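Local coordinates for tail lysozyme, putative (Geobacter sulfurreducens, PDB 2IA7), which is of unknown function but is probably a gp25-like baseplate component of a phage-tail-like contractile injection machine, at residues C57-R62 against G73-E78; I40-A45 against K80-L85. One frame throughout, in Å; residues are numbered along the deposited sequence.

Contact 1. Residues C57-R62 against G73-E78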
# COMPACT_ATOMS: atom_id res chain seq x y z
N CYS A 57 -6.13 -4.34 -2.84
CA CYS A 57 -4.78 -4.55 -3.31
C CYS A 57 -4.52 -6.05 -3.55
O CYS A 57 -4.83 -6.90 -2.70
CB CYS A 57 -3.78 -3.99 -2.30
SG CYS A 57 -2.07 -4.21 -2.74
N GLY A 58 -3.97 -6.38 -4.71
CA GLY A 58 -3.77 -7.76 -5.08
C GLY A 58 -2.78 -8.53 -4.25
O GLY A 58 -2.73 -9.75 -4.34
N ILE A 59 -1.96 -7.85 -3.44
CA ILE A 59 -1.01 -8.54 -2.58
C ILE A 59 -1.69 -9.58 -1.67
O ILE A 59 -1.10 -10.63 -1.38
CB ILE A 59 -0.18 -7.55 -1.74
CG1 ILE A 59 1.13 -8.21 -1.31
CG2 ILE A 59 -0.99 -7.00 -0.58
CD1 ILE A 59 1.94 -8.75 -2.51
N HIS A 60 -2.93 -9.32 -1.26
CA HIS A 60 -3.66 -10.21 -0.37
C HIS A 60 -4.05 -11.52 -1.05
O HIS A 60 -4.39 -12.46 -0.35
CB HIS A 60 -4.92 -9.50 0.17
CG HIS A 60 -4.60 -8.28 1.00
ND1 HIS A 60 -4.30 -8.35 2.34
CD2 HIS A 60 -4.49 -6.98 0.66
CE1 HIS A 60 -4.05 -7.13 2.80
NE2 HIS A 60 -4.15 -6.28 1.79
N ASP A 61 -4.01 -11.59 -2.38
CA ASP A 61 -4.30 -12.84 -3.11
C ASP A 61 -3.10 -13.79 -3.24
O ASP A 61 -3.26 -14.94 -3.64
CB ASP A 61 -4.82 -12.52 -4.49
CG ASP A 61 -6.09 -11.68 -4.45
OD1 ASP A 61 -6.96 -11.97 -3.60
OD2 ASP A 61 -6.21 -10.74 -5.25
N ARG A 62 -1.91 -13.33 -2.87
CA ARG A 62 -0.68 -14.05 -3.16
C ARG A 62 -0.29 -14.98 -2.02
O ARG A 62 -0.47 -14.64 -0.87
CB ARG A 62 0.45 -13.07 -3.34
CG ARG A 62 0.26 -12.07 -4.46
CD ARG A 62 1.09 -12.47 -5.64
NE ARG A 62 0.88 -11.59 -6.80
CZ ARG A 62 1.17 -11.98 -8.05
NH1 ARG A 62 1.69 -13.17 -8.26
NH2 ARG A 62 0.95 -11.16 -9.07
N GLY A 73 9.99 -6.76 -5.94
CA GLY A 73 9.50 -5.93 -7.02
C GLY A 73 8.07 -6.22 -7.40
O GLY A 73 7.30 -5.33 -7.69
N LEU A 74 7.68 -7.48 -7.37
CA LEU A 74 6.31 -7.87 -7.61
C LEU A 74 5.38 -7.26 -6.57
O LEU A 74 4.33 -6.67 -6.96
CB LEU A 74 6.23 -9.37 -7.59
CG LEU A 74 4.91 -10.04 -7.92
CD1 LEU A 74 5.12 -11.38 -8.52
CD2 LEU A 74 4.10 -10.15 -6.65
N ILE A 75 5.77 -7.32 -5.29
CA ILE A 75 5.04 -6.71 -4.18
C ILE A 75 4.91 -5.21 -4.37
O ILE A 75 3.82 -4.66 -4.30
CB ILE A 75 5.68 -7.06 -2.86
CG1 ILE A 75 5.54 -8.58 -2.67
CG2 ILE A 75 5.10 -6.23 -1.71
CD1 ILE A 75 6.55 -9.10 -1.59
N GLU A 76 6.01 -4.58 -4.73
CA GLU A 76 6.02 -3.18 -5.07
C GLU A 76 5.00 -2.85 -6.14
O GLU A 76 4.31 -1.84 -6.05
CB GLU A 76 7.42 -2.74 -5.52
CG GLU A 76 8.42 -2.64 -4.39
CD GLU A 76 9.87 -2.75 -4.83
OE1 GLU A 76 10.15 -2.82 -6.07
OE2 GLU A 76 10.74 -2.82 -3.96
N ASN A 77 4.95 -3.63 -7.19
CA ASN A 77 4.16 -3.24 -8.33
C ASN A 77 2.68 -3.54 -8.11
O ASN A 77 1.83 -2.79 -8.59
CB ASN A 77 4.73 -3.93 -9.57
CG ASN A 77 6.13 -3.41 -9.92
OD1 ASN A 77 6.48 -2.28 -9.55
ND2 ASN A 77 6.93 -4.21 -10.64
N GLU A 78 2.38 -4.49 -7.24
CA GLU A 78 1.00 -4.69 -6.78
C GLU A 78 0.52 -3.46 -5.99
O GLU A 78 -0.64 -3.01 -6.12
CB GLU A 78 0.87 -5.93 -5.91
CG GLU A 78 0.95 -7.21 -6.69
CD GLU A 78 -0.38 -7.70 -7.14
OE1 GLU A 78 -1.29 -6.90 -7.37
OE2 GLU A 78 -0.49 -8.91 -7.27
O HOH W 1 -3.00 -4.52 -6.72
O HOH W 2 -2.63 -10.57 -7.14
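Glu-78 reaches from helix 69-86 to the 3-10 turn of residues 58-61 with its chain bent at chi2 (-91°), which brings the carboxylate beside Gly-58. Arg-62, also bent at chi2, lays its guanidinium edge against OE2: Arg-62 NE donates to Glu-78 OE2 at 3.0 Å and Arg-62 NH2 to the same oxygen at 3.2 Å, a side-on salt bridge gripping one atom. NE meets the anti lone pair of OE2, whereas NH2 comes from above the carboxylate plane, since the two flat groups stand 78° apart. One face of the guanidinium is roofed by Leu-74, whose CD2 lies 3.5 Å from Arg-62 NE. Glu-78 OE1 sits 3.5 Å from Gly-58 CA, where a CB would collide with it. Two waters complete the grip, one joining Gly-58 N to Glu-78 O and OE1, the other Gly-58 O to OE2. Ile-59, CG1 anti to the backbone N (chi1 -157°), turns its CD1 onto Ile-75 CG1 at 3.6 Å, and both isoleucines also touch Phe-64. An alanine in place of Glu-78 would remove the carboxylate and probably loosen the turn from the helix, leaving Arg-62 without this partner. The whole is a short 3-10 turn docked on an alpha-helix by a solvated salt bridge beside a small apolar patch, within a gp25-like domain.

Contact 2. Residues I40-A45 against K80-L85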
# COMPACT_ATOMS: atom_id res chain seq x y z
N ILE A 40 -6.09 2.36 3.65
CA ILE A 40 -7.30 1.58 3.38
C ILE A 40 -7.13 0.69 2.18
O ILE A 40 -7.42 -0.49 2.23
CB ILE A 40 -8.53 2.47 3.20
CG1 ILE A 40 -8.90 3.16 4.53
CG2 ILE A 40 -9.72 1.71 2.72
CD1 ILE A 40 -9.84 4.34 4.35
N ILE A 41 -6.64 1.26 1.10
CA ILE A 41 -6.47 0.50 -0.12
C ILE A 41 -5.54 -0.69 0.03
O ILE A 41 -5.87 -1.80 -0.35
CB ILE A 41 -5.95 1.40 -1.27
CG1 ILE A 41 -6.98 2.46 -1.61
CG2 ILE A 41 -5.56 0.57 -2.52
CD1 ILE A 41 -6.40 3.69 -2.24
N LEU A 42 -4.38 -0.46 0.66
CA LEU A 42 -3.35 -1.52 0.79
C LEU A 42 -3.83 -2.59 1.80
O LEU A 42 -3.48 -3.76 1.69
CB LEU A 42 -1.99 -0.97 1.13
CG LEU A 42 -1.41 0.05 0.14
CD1 LEU A 42 -0.01 0.50 0.56
CD2 LEU A 42 -1.46 -0.56 -1.29
N GLY A 43 -4.63 -2.17 2.77
CA GLY A 43 -5.12 -3.09 3.80
C GLY A 43 -6.39 -3.85 3.47
O GLY A 43 -6.89 -4.60 4.32
N THR A 44 -6.92 -3.67 2.27
CA THR A 44 -8.14 -4.32 1.85
C THR A 44 -7.86 -5.33 0.75
O THR A 44 -7.27 -5.04 -0.28
CB THR A 44 -9.22 -3.30 1.35
OG1 THR A 44 -9.44 -2.31 2.37
CG2 THR A 44 -10.56 -3.98 1.01
N ALA A 45 -8.29 -6.58 1.00
CA ALA A 45 -8.28 -7.59 -0.01
C ALA A 45 -9.44 -7.40 -0.96
O ALA A 45 -10.53 -7.05 -0.54
CB ALA A 45 -8.40 -8.98 0.64
N LYS A 80 1.77 -0.41 -6.36
CA LYS A 80 1.67 0.69 -7.30
C LYS A 80 0.32 0.60 -7.99
O LYS A 80 -0.41 1.60 -8.12
CB LYS A 80 2.74 0.60 -8.39
CG LYS A 80 4.15 0.96 -7.93
CD LYS A 80 5.14 0.68 -9.08
CE LYS A 80 6.58 0.76 -8.61
NZ LYS A 80 7.47 0.46 -9.77
N GLU A 81 0.00 -0.58 -8.55
CA GLU A 81 -1.22 -0.67 -9.33
C GLU A 81 -2.48 -0.35 -8.54
O GLU A 81 -3.39 0.30 -9.04
CB GLU A 81 -1.33 -2.03 -9.97
CG GLU A 81 -0.32 -2.30 -11.05
CD GLU A 81 -0.40 -1.44 -12.32
OE1 GLU A 81 -1.27 -0.55 -12.54
OE2 GLU A 81 0.48 -1.68 -13.18
N ALA A 82 -2.54 -0.80 -7.31
CA ALA A 82 -3.67 -0.52 -6.44
C ALA A 82 -3.82 0.95 -6.15
O ALA A 82 -4.94 1.48 -6.17
CB ALA A 82 -3.55 -1.33 -5.16
N LEU A 83 -2.72 1.65 -5.89
CA LEU A 83 -2.73 3.10 -5.64
C LEU A 83 -3.07 3.97 -6.83
O LEU A 83 -3.76 4.99 -6.73
CB LEU A 83 -1.45 3.53 -4.92
CG LEU A 83 -1.24 2.86 -3.55
CD1 LEU A 83 0.03 3.42 -2.87
CD2 LEU A 83 -2.39 3.02 -2.57
N ILE A 84 -2.58 3.53 -7.99
CA ILE A 84 -2.90 4.21 -9.26
C ILE A 84 -4.37 4.11 -9.57
O ILE A 84 -4.99 5.07 -9.96
CB ILE A 84 -2.08 3.63 -10.40
CG1 ILE A 84 -0.64 4.06 -10.20
CG2 ILE A 84 -2.63 4.08 -11.77
CD1 ILE A 84 0.31 3.33 -11.12
N LEU A 85 -4.94 2.93 -9.40
CA LEU A 85 -6.34 2.72 -9.64
C LEU A 85 -7.21 3.44 -8.62
O LEU A 85 -8.21 4.07 -9.03
CB LEU A 85 -6.63 1.23 -9.63
CG LEU A 85 -8.05 0.82 -9.97
CD1 LEU A 85 -8.51 1.35 -11.33
CD2 LEU A 85 -8.12 -0.70 -9.94
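Ile-41, Leu-42 and Leu-83 share one first-torsion setting, with CG1 of the isoleucine and CG of each leucine anti to the carbonyl carbon and beside the backbone N (chi1 -64° for Ile-41). In Ile-41 this leaves CG2 anti to the backbone N, and its CB is directed at helix 69-86. Both leucines leave the backbone alongside the opposing segment; chi2 near 180° sets CD1 anti to CA in each, so that CD2 is the side branch, and it is CD2 that faces the other helix. There the two methyls meet, Leu-42 CD2 lying 3.9 Å from Leu-83 CD2, with the side chains crossing at about a right angle.

Leu-83 CD2 is the shared point of the contact. It also packs against Ile-41 CG2 at 4.0 Å, the two chains crossing obliquely, and CB and CD1 of Ile-41 lie scarcely farther from it, so this methyl nestles between both residues. The small side chain of Ala-82 lets the backbones come close, Ile-41 CA and Ala-82 CA standing 7.0 Å apart. Ile-41 CG2 rests 3.8 Å from Ala-82 CB and equally near Ala-82 O, thus touching the helix backbone as well as the methyl. The side chains that meet are all apolar, and all four touching residues are buried.

Just beyond, Thr-44 OG1 turns back and donates to Ile-40 O at 2.7 Å, from above the carbonyl plane, tying the chain to the last turn of its helix. Leu-42 and Leu-83 both also meet Ile-111 of strand 106-115, and Leu-83 touches Leu-92 of strand 90-98; Ile-41 packs on Trp-86 and Phe-55. The contact therefore joins helices 30-42 and 69-86 above the three-stranded antiparallel sheet.

Both contacts use helix 69-86, contact 1 its earlier turns and contact 2 its later ones, with centres about 9 Å apart. Contact 1 is nested along the chain within the loop that contact 2 closes. Their other segments also touch directly: Cys-57 N probably hydrogen-bonds Thr-44 O at 2.9 Å, and His-60 NE2 probably bonds Leu-42 O, at the end of helix 30-42, at 2.6 Å. His-60 CB lies 3.5 Å from Ala-45 CB. Thus the 3-10 turn is fastened both to helix 69-86 and to the chain leaving helix 30-42. Contact 2 is the buried, apolar part; contact 1 is more polar and only partly buried.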